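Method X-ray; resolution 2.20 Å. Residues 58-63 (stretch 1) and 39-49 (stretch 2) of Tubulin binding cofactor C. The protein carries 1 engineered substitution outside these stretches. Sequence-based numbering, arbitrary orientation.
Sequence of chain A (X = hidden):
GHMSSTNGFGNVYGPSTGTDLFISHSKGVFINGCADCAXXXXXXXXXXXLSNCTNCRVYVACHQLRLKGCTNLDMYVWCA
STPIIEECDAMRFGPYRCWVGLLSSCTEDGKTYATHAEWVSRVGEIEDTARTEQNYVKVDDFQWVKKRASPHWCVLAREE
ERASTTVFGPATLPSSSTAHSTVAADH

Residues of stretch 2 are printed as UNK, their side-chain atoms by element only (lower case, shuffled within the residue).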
# COMPACT_ATOMS: atom_id res chain seq x y z
N VAL A 58 -2.21 5.12 -2.53
CA VAL A 58 -2.06 4.23 -1.37
C VAL A 58 -0.59 3.93 -1.09
O VAL A 58 0.16 3.62 -2.01
CB VAL A 58 -2.79 2.92 -1.64
CG1 VAL A 58 -2.79 2.01 -0.42
CG2 VAL A 58 -4.22 3.22 -2.07
N TYR A 59 -0.16 4.13 0.17
CA TYR A 59 1.21 3.87 0.60
C TYR A 59 1.13 2.76 1.61
O TYR A 59 0.57 2.95 2.67
CB TYR A 59 1.85 5.12 1.21
CG TYR A 59 1.87 6.33 0.27
CD1 TYR A 59 0.75 7.10 0.08
CD2 TYR A 59 3.02 6.67 -0.44
CE1 TYR A 59 0.76 8.18 -0.79
CE2 TYR A 59 3.03 7.75 -1.33
CZ TYR A 59 1.89 8.51 -1.49
OH TYR A 59 1.89 9.62 -2.33
N VAL A 60 1.65 1.59 1.28
CA VAL A 60 1.49 0.41 2.15
C VAL A 60 2.72 -0.51 2.10
O VAL A 60 3.27 -0.78 1.01
CB VAL A 60 0.21 -0.39 1.78
CG1 VAL A 60 0.23 -0.83 0.33
CG2 VAL A 60 -0.04 -1.57 2.71
N ALA A 61 3.13 -0.97 3.27
CA ALA A 61 4.04 -2.08 3.39
C ALA A 61 3.28 -3.27 3.98
O ALA A 61 2.50 -3.09 4.93
CB ALA A 61 5.22 -1.71 4.28
N CYS A 62 3.56 -4.48 3.48
CA CYS A 62 2.84 -5.68 3.89
C CYS A 62 3.54 -6.95 3.44
O CYS A 62 4.49 -6.90 2.66
CB CYS A 62 1.41 -5.64 3.36
SG CYS A 62 1.28 -5.43 1.57
N HIS A 63 3.12 -8.09 3.98
CA HIS A 63 3.63 -9.40 3.56
C HIS A 63 3.02 -9.90 2.25
O HIS A 63 3.74 -10.46 1.37
CB HIS A 63 3.32 -10.43 4.64
CG HIS A 63 4.06 -10.21 5.90
ND1 HIS A 63 4.07 -11.13 6.93
CD2 HIS A 63 4.80 -9.16 6.33
CE1 HIS A 63 4.77 -10.65 7.93
NE2 HIS A 63 5.23 -9.46 7.59
N UNK A 39 -4.24 7.19 1.05
CA UNK A 39 -4.31 6.21 2.13
C UNK A 39 -2.88 5.90 2.59
O UNK A 39 -2.09 5.38 1.83
c UNK A 39 -7.16 4.04 0.61
c UNK A 39 -5.02 4.92 1.66
c UNK A 39 -5.10 3.90 2.78
c UNK A 39 -6.43 5.25 1.16
N UNK A 40 -2.57 6.25 3.83
CA UNK A 40 -1.22 6.08 4.39
C UNK A 40 -1.24 4.97 5.42
O UNK A 40 -1.89 5.12 6.47
c UNK A 40 0.39 8.65 3.24
c UNK A 40 -0.50 10.63 2.31
c UNK A 40 0.49 9.68 2.36
c UNK A 40 -0.70 8.53 4.08
o UNK A 40 -0.38 11.68 1.45
c UNK A 40 -0.81 7.39 5.04
c UNK A 40 -1.69 9.51 4.00
c UNK A 40 -1.58 10.56 3.13
N UNK A 41 -0.58 3.84 5.12
CA UNK A 41 -0.50 2.71 6.02
C UNK A 41 0.90 2.53 6.64
O UNK A 41 1.90 2.42 5.93
c UNK A 41 -0.87 1.39 5.34
s UNK A 41 -2.35 1.42 4.30
N UNK A 42 0.94 2.47 7.96
CA UNK A 42 2.12 1.98 8.65
C UNK A 42 2.29 0.49 8.24
O UNK A 42 1.34 -0.15 7.79
c UNK A 42 1.78 3.57 10.68
c UNK A 42 1.68 3.60 12.20
c UNK A 42 2.89 4.51 10.20
c UNK A 42 1.98 2.14 10.16
N UNK A 43 3.52 -0.04 8.33
CA UNK A 43 3.74 -1.42 7.88
C UNK A 43 2.79 -2.43 8.53
O UNK A 43 2.60 -2.38 9.72
c UNK A 43 4.78 0.62 8.72
c UNK A 43 5.85 -0.32 8.23
c UNK A 43 5.21 -1.68 8.26
N UNK A 44 2.19 -3.31 7.72
CA UNK A 44 1.29 -4.36 8.19
C UNK A 44 2.04 -5.69 8.17
O UNK A 44 2.62 -6.06 7.16
c UNK A 44 -0.56 -3.10 7.00
c UNK A 44 0.09 -4.47 7.24
c UNK A 44 -0.91 -5.48 7.73
c UNK A 44 -1.07 -2.47 8.27
N UNK A 45 2.05 -6.39 9.30
CA UNK A 45 2.78 -7.63 9.44
C UNK A 45 1.84 -8.76 9.08
O UNK A 45 1.53 -9.60 9.90
c UNK A 45 3.32 -7.79 10.86
N UNK A 46 1.38 -8.74 7.84
CA UNK A 46 0.38 -9.69 7.33
C UNK A 46 -0.14 -9.19 5.99
O UNK A 46 0.53 -8.43 5.30
N UNK A 47 -1.33 -9.62 5.60
CA UNK A 47 -1.84 -9.27 4.30
C UNK A 47 -2.68 -7.98 4.32
O UNK A 47 -3.27 -7.62 5.33
o UNK A 47 -3.59 -10.93 4.49
c UNK A 47 -2.59 -10.43 3.65
N UNK A 48 -2.69 -7.31 3.17
CA UNK A 48 -3.52 -6.15 2.90
C UNK A 48 -4.37 -6.48 1.67
O UNK A 48 -3.84 -6.92 0.65
c UNK A 48 -2.65 -4.94 2.64
N UNK A 49 -5.67 -6.31 1.80
CA UNK A 49 -6.63 -6.58 0.73
C UNK A 49 -7.43 -5.31 0.47
O UNK A 49 -8.07 -4.80 1.38
c UNK A 49 -10.22 -9.02 -1.94
c UNK A 49 -8.94 -9.53 -1.89
c UNK A 49 -7.53 -7.73 1.13
c UNK A 49 -8.46 -8.18 0.04
c UNK A 49 -8.06 -9.11 -0.90
c UNK A 49 -10.62 -8.11 -1.00
c UNK A 49 -9.75 -7.69 -0.02

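Position 39 carries four carbons, forked at the first, with one arm two carbons long, and the end of that arm lies near Val58 CG2: isoleucine. Val58 CG2 and Ile39 CD1 are 4.1 Å apart on the face these two residues share, and a beta-branched chain suits an extended strand. Its carbonyl accepts a hydrogen bond, Tyr59 N to Ile39 O, 2.8 Å.

Position 40 has one carbon, then a six-carbon ring bearing one oxygen, with a ring carbon close to Tyr59 CD1: tyrosine. Its ring runs near parallel to that of Tyr59, planes at 12° and centroids 5.0 Å apart, but slid so that they barely overlap; Tyr59 CD1 meets Tyr40 CE1 at 3.5 Å. Both hydroxyls are hydrogen-bonded elsewhere in the structure, so neither is buried unsatisfied.

At 41 a single carbon leads to a sulfur that packs 4.0 Å from Val60 CB, the mark of cysteine. The CA-to-CB bond of Cys41 points toward stretch 1, and the small side chain suits this buried place. Its amide, Cys41 N, donates to Tyr59 O at 2.8 Å.

Position 42 holds four carbons forked at the second, hence leucine. Its CA-to-CB bond points away from stretch 1, yet it is buried, as befits an apolar chain.

At 43 three carbons close a ring onto the backbone nitrogen, and the CB of 43 packs 4.0 Å from Ala61 CB: proline. Without an amide hydrogen it cannot donate, but its ring offers an apolar surface.

Position 44 again shows four carbons forked at the first, one arm longer, its CB 4.3 Å from Cys62 CB: isoleucine, an apolar chain in a buried place. Ile44 N donates to Ala61 O (2.8 Å), while Cys62 CA approaches Ile44 O at 3.3 Å in a CA-H...O contact.

A lone carbon at 45, this CB 4.1 Å from His63 NE2, means alanine, small enough to lie beside the His63 ring while its CA-to-CB bond leads away overall.

Position 46 has no side-chain atoms, and its CA sits over a face of the His63 ring, 4.2 Å from the centroid: glycine. Its phi/psi of 167/-157 suits glycine well. His63 N donates to Gly46 O at 2.9 Å.

At 47 one carbon and one oxygen give serine, its CA-to-CB bond pointing away; it is exposed, where a polar group is at ease.

The single carbon at 48, a CB 4.1 Å from Cys62 SG and 4.3 Å from Val60 CG2, is alanine, compact enough to sit there.

Position 49, one carbon and a six-carbon ring out of reach of stretch 1, is phenylalanine; this contact does not explain the choice.

The contact begins as parallel strand pairing, Val58 with Ile39 and Tyr59 with Tyr40. Beyond Cys41 the backbone leaves this register, yet the hydrogen bonds at Ala61 and His63 keep the segments joined, while apolar contacts such as Val58 with Ile39, Ala61 with Pro43 and Cys62 with Ala48 add to the backbone pairing.

Stretch 2, residues 39-49: IYCLPIAGSAF
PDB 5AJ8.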